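Local coordinates for Dps family protein (PDB 2D5K) that probably oxidises and stores iron inside a hollow twelve-subunit shell, as in other Dps proteins of the ferritin superfamily, at residues T104-S107 with K108-N112. Residues are numbered along the deposited sequence; the frame is centred on the assembly and turned at random.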
# COMPACT_ATOMS: atom_id res chain seq x y z
N THR B 104 7.96 1.96 -36.30
CA THR B 104 8.31 1.01 -37.34
C THR B 104 9.80 1.20 -37.65
O THR B 104 10.55 0.22 -37.79
CB THR B 104 7.48 1.25 -38.63
OG1 THR B 104 6.13 0.84 -38.40
CG2 THR B 104 8.07 0.46 -39.80
N ASN B 105 10.23 2.45 -37.77
CA ASN B 105 11.62 2.75 -38.07
C ASN B 105 12.56 2.29 -36.96
O ASN B 105 13.62 1.72 -37.22
CB ASN B 105 11.83 4.25 -38.29
CG ASN B 105 11.10 4.76 -39.52
OD1 ASN B 105 10.75 3.99 -40.42
ND2 ASN B 105 10.88 6.07 -39.57
N ILE B 106 12.16 2.54 -35.71
CA ILE B 106 12.97 2.14 -34.57
C ILE B 106 13.07 0.62 -34.47
O ILE B 106 14.14 0.08 -34.22
CB ILE B 106 12.38 2.72 -33.27
CG1 ILE B 106 12.55 4.24 -33.26
CG2 ILE B 106 13.05 2.07 -32.04
CD1 ILE B 106 11.73 4.96 -32.21
N SER B 107 11.95 -0.07 -34.67
CA SER B 107 11.97 -1.52 -34.58
C SER B 107 12.94 -2.11 -35.61
O SER B 107 13.64 -3.08 -35.32
CB SER B 107 10.57 -2.10 -34.80
OG SER B 107 10.59 -3.51 -34.64
N LYS B 108 12.98 -1.51 -36.80
CA LYS B 108 13.89 -1.99 -37.84
C LYS B 108 15.34 -1.75 -37.41
O LYS B 108 16.21 -2.60 -37.62
CB LYS B 108 13.60 -1.27 -39.16
CG LYS B 108 14.50 -1.72 -40.31
CD LYS B 108 14.08 -1.07 -41.62
CE LYS B 108 15.00 -1.50 -42.76
NZ LYS B 108 14.64 -0.85 -44.05
N GLN B 109 15.60 -0.59 -36.82
CA GLN B 109 16.95 -0.27 -36.34
C GLN B 109 17.34 -1.25 -35.25
O GLN B 109 18.49 -1.71 -35.18
CB GLN B 109 17.03 1.13 -35.74
CG GLN B 109 17.08 2.28 -36.70
CD GLN B 109 17.56 3.55 -36.02
OE1 GLN B 109 17.15 3.84 -34.89
NE2 GLN B 109 18.43 4.31 -36.68
N LEU B 110 16.39 -1.57 -34.38
CA LEU B 110 16.66 -2.48 -33.28
C LEU B 110 16.98 -3.90 -33.77
O LEU B 110 17.77 -4.60 -33.15
CB LEU B 110 15.48 -2.50 -32.30
CG LEU B 110 15.30 -1.23 -31.47
CD1 LEU B 110 13.99 -1.29 -30.71
CD2 LEU B 110 16.47 -1.08 -30.50
N GLU B 111 16.36 -4.32 -34.87
CA GLU B 111 16.62 -5.65 -35.40
C GLU B 111 18.11 -5.74 -35.74
O GLU B 111 18.78 -6.72 -35.41
CB GLU B 111 15.77 -5.90 -36.65
CG GLU B 111 15.90 -7.30 -37.27
CD GLU B 111 15.30 -8.41 -36.42
OE1 GLU B 111 14.68 -8.13 -35.37
OE2 GLU B 111 15.45 -9.60 -36.81
N ASN B 112 18.63 -4.68 -36.36
CA ASN B 112 20.04 -4.63 -36.73
C ASN B 112 20.92 -4.50 -35.49
O ASN B 112 21.96 -5.15 -35.40
CB ASN B 112 20.28 -3.45 -37.68
CG ASN B 112 21.72 -3.36 -38.14
OD1 ASN B 112 22.27 -4.32 -38.68
ND2 ASN B 112 22.34 -2.20 -37.94
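Ile106 and Leu110, one turn apart on helix 92-120, lie side by side and point the same way, with Ile106 CG2 3.7 Å from Leu110 CD1. At chi1 -69° CG1 of Ile106 sits beside the backbone N, which leaves CG2 anti to that N and leaning toward the next turn, where CD1 of Leu110 turns back to meet it. Beneath them Leu110 N donates to Ile106 O at 2.8 Å, almost straight out from the carbonyl, and Leu110 CG lies 3.3 Å from the same oxygen. Both residues are buried: Ile106 reaches Trp19 of helix 5-32, Leu110 meets Phe129 and Met132 of helix 123-147, and branched apolar chains suit such a seam.

Polar neighbours tie the helix to the same two partners. Gln109 lays CG 3.5 Å from Asn105 O, while its amide oxygen accepts from Asn18 and Gln15. Ser107 OG, anti to its backbone N, forms a hydrogen bond with Asp137 OD1; a short hydroxyl suits this place against Val136. Lys108, all-trans, leads away, its charge suiting an exposed position. Repeated i to i+4 bonds, such as Glu111 N to Ser107 O at 3.0 Å, identify the alpha-helix; its apolar and polar contacts with both neighbours are those of a ferritin-like four-helix bundle.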